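Local structure of glutathione S-transferase (Vibrio parahaemolyticus, 7MIQ) at residues Arg14-Phe18 / Ser66-Cys70; Gly36-Ser40 / Asn49-Pro53; Gln45-Asn49 / Thr62-Ser66; Trp97-Glu102 / Val162-Gly167; Ala109-Phe113 / Phe173-Leu178. The protein probably catalyses the conjugation of glutathione to electrophilic compounds, as a dimeric glutathione S-transferase of the Gtt2 class. All coordinates share one frame. Residue numbers count along the deposited sequence, not the author numbering.

Contact 1: Arg14-Phe18 / Ser66-Cys70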
# COMPACT_ATOMS: atom_id res chain seq x y z
N ARG A 14 -9.62 -0.87 11.80
CA ARG A 14 -8.45 -0.04 11.55
C ARG A 14 -8.81 1.44 11.64
O ARG A 14 -8.05 2.24 12.21
CB ARG A 14 -7.85 -0.36 10.18
CG ARG A 14 -7.18 -1.73 10.09
CD ARG A 14 -6.71 -2.01 8.68
NE ARG A 14 -5.46 -1.31 8.36
CZ ARG A 14 -4.85 -1.38 7.19
NH1 ARG A 14 -5.34 -2.09 6.19
NH2 ARG A 14 -3.70 -0.73 7.02
N VAL A 15 -9.97 1.81 11.11
CA VAL A 15 -10.41 3.20 11.17
C VAL A 15 -10.90 3.56 12.56
O VAL A 15 -10.64 4.66 13.06
CB VAL A 15 -11.50 3.45 10.11
CG1 VAL A 15 -12.06 4.87 10.23
CG2 VAL A 15 -10.94 3.20 8.71
N SER A 16 -11.62 2.64 13.22
CA SER A 16 -12.17 2.92 14.54
C SER A 16 -11.08 3.21 15.56
O SER A 16 -11.21 4.14 16.36
CB SER A 16 -13.03 1.75 15.02
OG SER A 16 -14.23 1.64 14.26
N ILE A 17 -10.01 2.42 15.55
CA ILE A 17 -8.91 2.64 16.49
C ILE A 17 -8.23 3.98 16.21
O ILE A 17 -7.91 4.74 17.13
CB ILE A 17 -7.92 1.47 16.43
CG1 ILE A 17 -8.59 0.17 16.89
CG2 ILE A 17 -6.67 1.76 17.26
CD1 ILE A 17 -7.77 -1.07 16.56
N PHE A 18 -7.99 4.27 14.93
CA PHE A 18 -7.38 5.54 14.55
C PHE A 18 -8.22 6.72 15.02
O PHE A 18 -7.69 7.70 15.57
CB PHE A 18 -7.19 5.58 13.03
CG PHE A 18 -6.31 6.69 12.54
CD1 PHE A 18 -6.82 7.97 12.38
CD2 PHE A 18 -4.99 6.45 12.21
CE1 PHE A 18 -6.01 9.00 11.91
CE2 PHE A 18 -4.18 7.47 11.74
CZ PHE A 18 -4.69 8.75 11.59
N SER A 66 -9.05 1.87 4.06
CA SER A 66 -8.95 2.26 5.47
C SER A 66 -7.87 3.32 5.69
O SER A 66 -8.08 4.28 6.45
CB SER A 66 -8.69 1.03 6.34
OG SER A 66 -7.50 0.37 5.94
N VAL A 67 -6.71 3.16 5.05
CA VAL A 67 -5.62 4.12 5.26
C VAL A 67 -5.96 5.48 4.68
O VAL A 67 -5.61 6.52 5.24
CB VAL A 67 -4.30 3.57 4.69
CG1 VAL A 67 -3.17 4.57 4.90
CG2 VAL A 67 -3.96 2.24 5.36
N ALA A 68 -6.66 5.51 3.53
CA ALA A 68 -7.05 6.79 2.95
C ALA A 68 -8.08 7.50 3.82
O ALA A 68 -8.04 8.74 3.95
CB ALA A 68 -7.61 6.56 1.54
N ILE A 69 -9.00 6.75 4.42
CA ILE A 69 -9.94 7.33 5.37
C ILE A 69 -9.20 7.91 6.57
O ILE A 69 -9.49 9.02 7.02
CB ILE A 69 -10.99 6.28 5.79
CG1 ILE A 69 -11.87 5.90 4.60
CG2 ILE A 69 -11.83 6.79 6.96
CD1 ILE A 69 -12.76 4.68 4.86
N CYS A 70 -8.22 7.17 7.09
CA CYS A 70 -7.45 7.66 8.23
C CYS A 70 -6.67 8.92 7.87
O CYS A 70 -6.55 9.84 8.70
CB CYS A 70 -6.49 6.58 8.73
SG CYS A 70 -7.31 5.15 9.50
O HOH W 1 -8.05 -2.54 5.36
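This is a buried helix-helix contact inside the thioredoxin-like N-terminal domain. Segments 14-18 and 66-70, on helices 10-22 and 66-76, run roughly parallel. Their axes are 9.5 Å apart at closest approach and cross at -23°. Cys70 fills the centre. Its CB lies over the face of the Phe18 ring, 3.7 Å from the centroid, in a CH-pi contact. Its SG is 4.0 Å from the same centroid, an oblique sulfur-aromatic contact. Val15 extends the apolar seam, with CG1 at 3.8 Å from Ile69 CG2. Both Val15 and Ile69 also rest on Pro53. At the N-terminal end of helix 66-76 the contact turns polar. Arg14 NH1 and Ser66 OG do not bond directly, but water 1 links them, at 2.9 Å from Arg14 NH1 and 3.0 Å from Ser66 OG. The main partner of the guanidinium is Glu102 of helix 88-114, in a salt bridge. The pairing is thus mostly apolar, and its charged residue, Arg14, is paired outside it.

Contact 2: Gly36-Ser40 / Asn49-Pro53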
# COMPACT_ATOMS: atom_id res chain seq x y z
N GLY A 36 -17.24 -12.13 0.82
CA GLY A 36 -16.24 -11.75 -0.16
C GLY A 36 -15.21 -10.82 0.45
O GLY A 36 -14.46 -10.14 -0.26
N ASP A 37 -15.19 -10.81 1.78
CA ASP A 37 -14.42 -9.88 2.59
C ASP A 37 -14.78 -8.43 2.29
O ASP A 37 -14.39 -7.89 1.26
CB ASP A 37 -12.92 -10.11 2.41
CG ASP A 37 -12.40 -11.22 3.29
OD1 ASP A 37 -12.77 -12.39 3.07
OD2 ASP A 37 -11.61 -10.90 4.21
N ASN A 38 -15.55 -7.82 3.20
CA ASN A 38 -15.81 -6.38 3.27
C ASN A 38 -16.65 -5.86 2.12
O ASN A 38 -16.88 -4.65 2.06
CB ASN A 38 -14.51 -5.56 3.33
CG ASN A 38 -13.49 -6.12 4.30
OD1 ASN A 38 -13.86 -6.66 5.35
ND2 ASN A 38 -12.21 -6.01 3.97
N LEU A 39 -17.13 -6.71 1.21
CA LEU A 39 -17.81 -6.23 0.01
C LEU A 39 -19.13 -5.55 0.36
O LEU A 39 -19.81 -5.90 1.33
CB LEU A 39 -18.05 -7.39 -0.96
CG LEU A 39 -16.79 -7.90 -1.67
CD1 LEU A 39 -17.11 -9.04 -2.62
CD2 LEU A 39 -16.12 -6.76 -2.41
N SER A 40 -19.48 -4.55 -0.45
CA SER A 40 -20.74 -3.85 -0.32
C SER A 40 -21.81 -4.49 -1.21
O SER A 40 -21.52 -5.30 -2.09
CB SER A 40 -20.58 -2.36 -0.66
OG SER A 40 -19.80 -1.68 0.31
N ASN A 49 -13.30 0.68 -4.37
CA ASN A 49 -12.84 -0.70 -4.20
C ASN A 49 -13.98 -1.66 -3.87
O ASN A 49 -13.74 -2.86 -3.75
CB ASN A 49 -11.75 -0.76 -3.11
CG ASN A 49 -12.28 -0.55 -1.70
OD1 ASN A 49 -13.41 -0.11 -1.49
ND2 ASN A 49 -11.44 -0.86 -0.72
N GLY A 50 -15.21 -1.15 -3.73
CA GLY A 50 -16.37 -1.99 -3.51
C GLY A 50 -16.47 -2.57 -2.12
O GLY A 50 -17.15 -3.59 -1.94
N LYS A 51 -15.84 -1.96 -1.12
CA LYS A 51 -15.77 -2.53 0.21
C LYS A 51 -16.00 -1.47 1.27
O LYS A 51 -15.91 -0.26 1.00
CB LYS A 51 -14.42 -3.23 0.45
CG LYS A 51 -14.22 -4.50 -0.37
CD LYS A 51 -12.86 -5.12 -0.10
CE LYS A 51 -12.65 -6.37 -0.95
NZ LYS A 51 -12.76 -6.08 -2.40
N VAL A 52 -16.31 -1.93 2.48
CA VAL A 52 -16.32 -1.10 3.68
C VAL A 52 -14.93 -1.19 4.29
O VAL A 52 -14.24 -2.20 4.09
CB VAL A 52 -17.41 -1.54 4.67
CG1 VAL A 52 -18.79 -1.37 4.07
CG2 VAL A 52 -17.18 -2.98 5.11
N PRO A 53 -14.47 -0.19 5.06
CA PRO A 53 -15.18 1.04 5.44
C PRO A 53 -15.30 2.07 4.32
O PRO A 53 -14.51 2.07 3.38
CB PRO A 53 -14.33 1.59 6.59
CG PRO A 53 -12.95 1.12 6.26
CD PRO A 53 -13.13 -0.25 5.66
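Two backbone hydrogen bonds hold these loop segments together. Val52 N donates to Asn38 O at 2.8 Å, and Ser40 N donates to Gly50 O at 2.9 Å. They flank Leu39 and Lys51, whose CA atoms are 4.2 Å apart, and make a single isolated beta bridge. Two CA-H...O contacts reinforce it: Lys51 CA to Asn38 O at 3.0 Å and Leu39 CA to Gly50 O at 3.3 Å. Among side chains, Leu39 CD2 is 3.4 Å from Lys51 NZ, and Asn38 CB is 3.7 Å from Lys51 CB. Within segment 49-53, Asn49 OD1 accepts from Lys51 N at 3.1 Å, which forms an Asx turn. Asn38 OD1 bonds to Thr9, just before helix 10-22, and Val52 O to Ser11 on it. The peptide bond before Pro53 is cis. A cis-proline leading into strand 54-56, the third in the chain, is a hallmark of the thioredoxin fold. In relatives the backbone of the preceding residue usually pairs with glutathione; here Val52 N is bonded to Asn38 O.

Contact 3: Gln45-Asn49 / Thr62-Ser66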
# COMPACT_ATOMS: atom_id res chain seq x y z
N GLN A 45 -21.17 0.97 -5.70
CA GLN A 45 -20.53 1.89 -6.64
C GLN A 45 -20.05 3.17 -5.97
O GLN A 45 -19.16 3.84 -6.50
CB GLN A 45 -21.48 2.23 -7.79
CG GLN A 45 -22.54 3.27 -7.46
CD GLN A 45 -23.60 2.75 -6.51
OE1 GLN A 45 -23.85 1.54 -6.43
NE2 GLN A 45 -24.23 3.66 -5.78
N LYS A 46 -20.61 3.52 -4.80
CA LYS A 46 -20.08 4.62 -4.01
C LYS A 46 -18.68 4.32 -3.46
O LYS A 46 -18.00 5.25 -3.00
CB LYS A 46 -21.03 4.94 -2.84
CG LYS A 46 -22.46 5.26 -3.28
CD LYS A 46 -23.41 5.38 -2.08
CE LYS A 46 -23.08 6.58 -1.22
NZ LYS A 46 -23.86 6.60 0.05
N SER A 47 -18.25 3.06 -3.50
CA SER A 47 -16.94 2.64 -3.03
C SER A 47 -16.11 2.16 -4.21
O SER A 47 -16.45 1.16 -4.85
CB SER A 47 -17.08 1.52 -1.99
OG SER A 47 -15.82 1.11 -1.49
N VAL A 48 -15.03 2.88 -4.50
CA VAL A 48 -14.20 2.55 -5.66
C VAL A 48 -13.70 1.11 -5.57
O VAL A 48 -13.65 0.39 -6.57
CB VAL A 48 -13.04 3.55 -5.80
CG1 VAL A 48 -11.98 3.01 -6.75
CG2 VAL A 48 -13.57 4.89 -6.26
N ASN A 49 -13.30 0.68 -4.37
CA ASN A 49 -12.84 -0.70 -4.20
C ASN A 49 -13.98 -1.66 -3.87
O ASN A 49 -13.74 -2.86 -3.75
CB ASN A 49 -11.75 -0.76 -3.11
CG ASN A 49 -12.28 -0.55 -1.70
OD1 ASN A 49 -13.41 -0.11 -1.49
ND2 ASN A 49 -11.44 -0.86 -0.72
N THR A 62 -17.21 10.51 -1.31
CA THR A 62 -16.89 9.28 -0.60
C THR A 62 -15.43 8.90 -0.76
O THR A 62 -14.83 9.10 -1.82
CB THR A 62 -17.77 8.10 -1.04
OG1 THR A 62 -17.64 7.90 -2.46
CG2 THR A 62 -19.24 8.36 -0.69
N ILE A 63 -14.86 8.36 0.31
CA ILE A 63 -13.47 7.90 0.37
C ILE A 63 -13.48 6.47 0.89
O ILE A 63 -14.05 6.21 1.95
CB ILE A 63 -12.61 8.80 1.28
CG1 ILE A 63 -12.63 10.25 0.78
CG2 ILE A 63 -11.19 8.27 1.38
CD1 ILE A 63 -12.09 11.26 1.78
N CYS A 64 -12.88 5.55 0.13
CA CYS A 64 -12.70 4.18 0.58
C CYS A 64 -11.21 3.92 0.82
O CYS A 64 -10.38 4.82 0.63
CB CYS A 64 -13.30 3.19 -0.44
SG CYS A 64 -12.41 3.06 -2.01
N GLU A 65 -10.89 2.69 1.24
CA GLU A 65 -9.57 2.26 1.71
C GLU A 65 -9.31 2.78 3.12
O GLU A 65 -9.33 3.99 3.34
CB GLU A 65 -8.44 2.70 0.77
CG GLU A 65 -8.39 1.95 -0.55
CD GLU A 65 -8.08 0.48 -0.38
OE1 GLU A 65 -7.30 0.13 0.54
OE2 GLU A 65 -8.62 -0.34 -1.15
N SER A 66 -9.05 1.87 4.06
CA SER A 66 -8.95 2.26 5.47
C SER A 66 -7.87 3.32 5.69
O SER A 66 -8.08 4.28 6.45
CB SER A 66 -8.69 1.03 6.34
OG SER A 66 -7.50 0.37 5.94
O HOH W 2 -12.73 0.48 2.02
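Lys46 starts the contact at the end of a short 3-10 segment. Its carbonyl O accepts a hydrogen bond from Thr62 OG1 at 2.7 Å. Ser47 follows, with OG 3.4 Å from Cys64 CB; that hydroxyl is bonded to Lys51 O. The loop here runs beside strand 62-64, with the two end-to-end directions 16° apart. This strand edges the four-stranded thioredoxin-like sheet, and the loop leads to its antiparallel neighbour, strand 54-56. The turn that follows the strand, Glu65-Ser66, resembles the acidic-Ser or Gln-Ser pair that usually binds the gamma-glutamyl end of glutathione in relatives. Val48 then packs its CB 3.9 Å from Cys64 SG. It also touches Trp97 of the second subunit, so the contact lies by the dimer interface. Asn49 N donates to Cys64 SG at 3.5 Å, and Asn49 ND2 donates to Glu65 OE2 at 2.9 Å. Water 2 accepts from Glu65 N at 3.0 Å and, weakly, from Asn49 ND2 at 3.3 Å. Glu65 holds the N-cap position of helix 66-76.

Contact 4: Trp97-Glu102 / Val162-Gly167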
# COMPACT_ATOMS: atom_id res chain seq x y z
N TRP A 97 7.56 1.34 6.48
CA TRP A 97 7.18 0.23 7.35
C TRP A 97 5.70 -0.12 7.22
O TRP A 97 5.32 -1.28 7.40
CB TRP A 97 7.54 0.53 8.80
CG TRP A 97 8.98 0.24 9.09
CD1 TRP A 97 10.00 1.13 9.20
CD2 TRP A 97 9.56 -1.06 9.28
NE1 TRP A 97 11.18 0.48 9.45
CE2 TRP A 97 10.94 -0.87 9.51
CE3 TRP A 97 9.05 -2.36 9.29
CZ2 TRP A 97 11.81 -1.94 9.75
CZ3 TRP A 97 9.91 -3.42 9.52
CH2 TRP A 97 11.28 -3.20 9.75
N HIS A 98 4.85 0.86 6.91
CA HIS A 98 3.44 0.54 6.67
C HIS A 98 3.30 -0.43 5.51
O HIS A 98 2.58 -1.42 5.60
CB HIS A 98 2.62 1.80 6.42
CG HIS A 98 1.22 1.72 6.93
ND1 HIS A 98 0.31 2.76 6.83
CD2 HIS A 98 0.56 0.71 7.57
CE1 HIS A 98 -0.84 2.39 7.37
NE2 HIS A 98 -0.71 1.16 7.83
N ARG A 99 4.02 -0.16 4.41
CA ARG A 99 3.91 -1.02 3.23
C ARG A 99 4.54 -2.39 3.48
O ARG A 99 4.02 -3.40 3.00
CB ARG A 99 4.57 -0.32 2.04
CG ARG A 99 3.75 0.87 1.57
CD ARG A 99 4.42 1.70 0.50
NE ARG A 99 3.43 2.61 -0.08
CZ ARG A 99 2.65 2.31 -1.11
NH1 ARG A 99 2.79 1.17 -1.77
NH2 ARG A 99 1.70 3.16 -1.48
N VAL A 100 5.64 -2.44 4.22
CA VAL A 100 6.26 -3.72 4.56
C VAL A 100 5.30 -4.57 5.39
O VAL A 100 5.05 -5.74 5.09
CB VAL A 100 7.60 -3.50 5.28
CG1 VAL A 100 8.09 -4.80 5.88
CG2 VAL A 100 8.63 -2.93 4.32
N VAL A 101 4.73 -3.97 6.45
CA VAL A 101 3.79 -4.72 7.30
C VAL A 101 2.55 -5.13 6.51
O VAL A 101 2.04 -6.25 6.67
CB VAL A 101 3.43 -3.89 8.55
CG1 VAL A 101 2.27 -4.53 9.30
CG2 VAL A 101 4.64 -3.74 9.47
N GLU A 102 2.04 -4.25 5.65
CA GLU A 102 0.81 -4.55 4.88
C GLU A 102 1.06 -5.67 3.86
O GLU A 102 0.38 -6.68 3.96
CB GLU A 102 0.24 -3.30 4.22
CG GLU A 102 -0.54 -2.42 5.16
CD GLU A 102 -1.01 -1.14 4.50
OE1 GLU A 102 -0.18 -0.45 3.88
OE2 GLU A 102 -2.19 -0.84 4.62
N VAL A 162 0.52 5.06 12.91
CA VAL A 162 -0.51 4.26 12.25
C VAL A 162 -0.00 2.86 11.93
O VAL A 162 -0.79 1.91 11.85
CB VAL A 162 -1.01 4.99 10.99
CG1 VAL A 162 0.11 5.08 9.95
CG2 VAL A 162 -2.24 4.30 10.41
N VAL A 163 1.31 2.70 11.74
CA VAL A 163 1.85 1.38 11.44
C VAL A 163 1.61 0.42 12.60
O VAL A 163 1.42 -0.79 12.40
CB VAL A 163 3.35 1.47 11.09
CG1 VAL A 163 3.89 0.10 10.69
CG2 VAL A 163 3.57 2.48 9.97
N ASP A 164 1.61 0.94 13.83
CA ASP A 164 1.38 0.08 14.99
C ASP A 164 -0.08 -0.36 15.08
O ASP A 164 -0.36 -1.44 15.61
CB ASP A 164 1.83 0.80 16.25
CG ASP A 164 3.31 1.15 16.22
OD1 ASP A 164 4.14 0.24 16.40
OD2 ASP A 164 3.64 2.33 15.98
N ILE A 165 -1.01 0.46 14.59
CA ILE A 165 -2.40 0.00 14.48
C ILE A 165 -2.48 -1.16 13.51
O ILE A 165 -3.09 -2.20 13.79
CB ILE A 165 -3.31 1.16 14.05
CG1 ILE A 165 -3.22 2.33 15.04
CG2 ILE A 165 -4.76 0.68 13.92
CD1 ILE A 165 -4.03 3.54 14.62
N THR A 166 -1.86 -1.00 12.34
CA THR A 166 -1.87 -2.04 11.32
C THR A 166 -1.13 -3.29 11.80
O THR A 166 -1.58 -4.42 11.54
CB THR A 166 -1.26 -1.50 10.03
OG1 THR A 166 -2.06 -0.41 9.56
CG2 THR A 166 -1.18 -2.58 8.96
N GLY A 167 -0.01 -3.12 12.49
CA GLY A 167 0.70 -4.27 13.02
C GLY A 167 -0.12 -5.04 14.04
O GLY A 167 -0.11 -6.27 14.07
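The helical segments 97-102 and 162-167 run almost parallel, with N-to-C directions 7° apart and axes 9.4 Å apart at closest approach. The backbones come nearest at His98 and Val163, whose CA atoms are 5.1 Å apart. The His98 ring reaches across to helix 162-177. Its NE2 shares a 2.7 Å hydrogen bond with Thr166 OG1, which approaches near the ring plane, while Val163 CA lies over one face of the ring. Val163 packs its CG2 3.7 Å from His98 CB and its CG1 4.1 Å from Val101 CG2. Further on, Val101 CG1 is 4.0 Å from both Thr166 CG2 and Gly167 CA. Glu102 CG adds a contact to Thr166 CG2 at 3.9 Å. This is parallel helix packing in the core of the helical C-terminal domain. Arg14 of helix 10-22 bonds to both Glu102 and Thr166, joining this pair to the N-terminal domain. Outside the pair, Glu102 also bridges to Arg99 of the second subunit. Helix 127-151 touches Trp97 and Val100, and helix 10-22 packs on Val162 and Ile165.

Contact 5: Ala109-Phe113 / Phe173-Leu178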
# COMPACT_ATOMS: atom_id res chain seq x y z
N ALA A 109 -1.68 -12.52 5.74
CA ALA A 109 -2.53 -13.10 6.78
C ALA A 109 -3.98 -13.17 6.33
O ALA A 109 -4.67 -14.17 6.59
CB ALA A 109 -2.41 -12.29 8.07
N PHE A 110 -4.47 -12.12 5.65
CA PHE A 110 -5.80 -12.16 5.06
C PHE A 110 -5.95 -13.36 4.13
O PHE A 110 -6.91 -14.12 4.24
CB PHE A 110 -6.06 -10.86 4.29
CG PHE A 110 -6.79 -9.80 5.07
CD1 PHE A 110 -8.14 -9.92 5.33
CD2 PHE A 110 -6.12 -8.67 5.52
CE1 PHE A 110 -8.82 -8.94 6.03
CE2 PHE A 110 -6.79 -7.69 6.23
CZ PHE A 110 -8.14 -7.82 6.49
N GLN A 111 -5.00 -13.53 3.21
CA GLN A 111 -5.11 -14.59 2.21
C GLN A 111 -5.08 -15.97 2.86
O GLN A 111 -5.82 -16.87 2.44
CB GLN A 111 -3.98 -14.46 1.18
CG GLN A 111 -4.11 -13.24 0.28
CD GLN A 111 -5.37 -13.28 -0.56
OE1 GLN A 111 -5.82 -14.35 -0.98
NE2 GLN A 111 -5.95 -12.11 -0.81
N ALA A 112 -4.23 -16.16 3.86
CA ALA A 112 -4.19 -17.45 4.55
C ALA A 112 -5.48 -17.69 5.33
O ALA A 112 -5.96 -18.82 5.40
CB ALA A 112 -2.98 -17.51 5.49
N PHE A 113 -6.05 -16.63 5.90
CA PHE A 113 -7.27 -16.77 6.69
C PHE A 113 -8.46 -17.13 5.81
O PHE A 113 -9.22 -18.06 6.11
CB PHE A 113 -7.53 -15.48 7.47
CG PHE A 113 -8.64 -15.59 8.48
CD1 PHE A 113 -8.54 -16.46 9.55
CD2 PHE A 113 -9.78 -14.81 8.36
CE1 PHE A 113 -9.56 -16.55 10.49
CE2 PHE A 113 -10.81 -14.90 9.29
CZ PHE A 113 -10.70 -15.77 10.35
N PHE A 173 -4.54 -11.20 13.55
CA PHE A 173 -4.80 -12.22 12.53
C PHE A 173 -3.98 -13.47 12.81
O PHE A 173 -4.51 -14.59 12.84
CB PHE A 173 -4.46 -11.68 11.14
CG PHE A 173 -5.65 -11.30 10.32
CD1 PHE A 173 -6.50 -12.27 9.82
CD2 PHE A 173 -5.90 -9.97 10.00
CE1 PHE A 173 -7.59 -11.93 9.04
CE2 PHE A 173 -7.00 -9.62 9.23
CZ PHE A 173 -7.84 -10.60 8.75
N ALA A 174 -2.67 -13.31 13.02
CA ALA A 174 -1.77 -14.45 13.14
C ALA A 174 -2.13 -15.31 14.35
O ALA A 174 -2.17 -16.54 14.26
CB ALA A 174 -0.33 -13.97 13.23
N VAL A 175 -2.38 -14.68 15.50
CA VAL A 175 -2.62 -15.42 16.73
C VAL A 175 -4.05 -15.94 16.80
O VAL A 175 -4.28 -17.13 17.03
CB VAL A 175 -2.28 -14.54 17.95
CG1 VAL A 175 -2.67 -15.26 19.24
CG2 VAL A 175 -0.79 -14.19 17.96
N ASN A 176 -5.03 -15.05 16.61
CA ASN A 176 -6.43 -15.41 16.84
C ASN A 176 -7.13 -15.95 15.60
O ASN A 176 -8.20 -16.55 15.73
CB ASN A 176 -7.20 -14.20 17.37
CG ASN A 176 -6.81 -13.84 18.79
OD1 ASN A 176 -5.95 -14.49 19.38
ND2 ASN A 176 -7.45 -12.81 19.34
N GLY A 177 -6.56 -15.75 14.42
CA GLY A 177 -7.16 -16.28 13.21
C GLY A 177 -6.42 -17.49 12.66
O GLY A 177 -7.05 -18.44 12.20
N LEU A 178 -5.09 -17.45 12.70
CA LEU A 178 -4.27 -18.49 12.09
C LEU A 178 -3.60 -19.42 13.09
O LEU A 178 -2.83 -20.29 12.68
CB LEU A 178 -3.20 -17.84 11.20
CG LEU A 178 -3.75 -16.96 10.07
CD1 LEU A 178 -2.62 -16.29 9.32
CD2 LEU A 178 -4.62 -17.78 9.13
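Phe173 points its ring edge at the face of Phe110. The ring centroids are 4.4 Å apart and the planes meet at 56°. The closest atoms are Phe110 CE1 and Phe173 CZ, at 3.3 Å. The same Phe173 ring also turns an edge to Phe113, in an offset edge-to-face pair with centroids 5.6 Å apart and planes at 75°. There Phe113 CD2 is 3.7 Å from Phe173 CE1. Together the three rings form an aromatic cluster with Phe173 in the middle.

Small residues also take part. Ala109 CB lies 3.7 Å from Phe173 CB. Gly177 passes Phe113 with its carbonyl O 3.6 Å from Phe113 CE1. Leu178 closes the far end. Its CD1 is 4.2 Å from Ala109 CB, and its CD2 is 4.0 Å from Ala112 CB and 4.1 Å from Phe113 CB. A wider pi-type turn spans 173-177, with Leu178 N donating to Phe173 O at 2.9 Å.

No hydrogen bond crosses the contact. Helices 109-113 and 173-177 run roughly parallel, 21° apart, with axes 10.4 Å apart at closest approach. Phe110 also touches Asp37 of the N-terminal domain, so the cluster lies where the two domains face each other. This is helix-helix packing within the all-helical C-terminal domain of the glutathione S-transferase fold.

Contacts 1, 2 and 3 belong to the thioredoxin-like N-terminal domain. Contact 2 falls within the chain between the two segments of contact 1, their centres about 14 Å apart. Contacts 2 and 3 share Asn49, with centres about 8 Å apart. Contacts 1 and 3 share Ser66, where strand 62-64 gives way to helix 66-76. Contacts 4 and 5, centres about 16 Å apart, interleave along the chain: both first segments lie on helix 88-114, both second segments on helix 162-177. Arg14 joins contact 1 to contact 4, whose centres are about 12 Å apart, tying the domains together. Asp37 of contact 2 touches Phe110 of contact 5. Contacts 1 to 4 reach the second subunit; contact 5 does not.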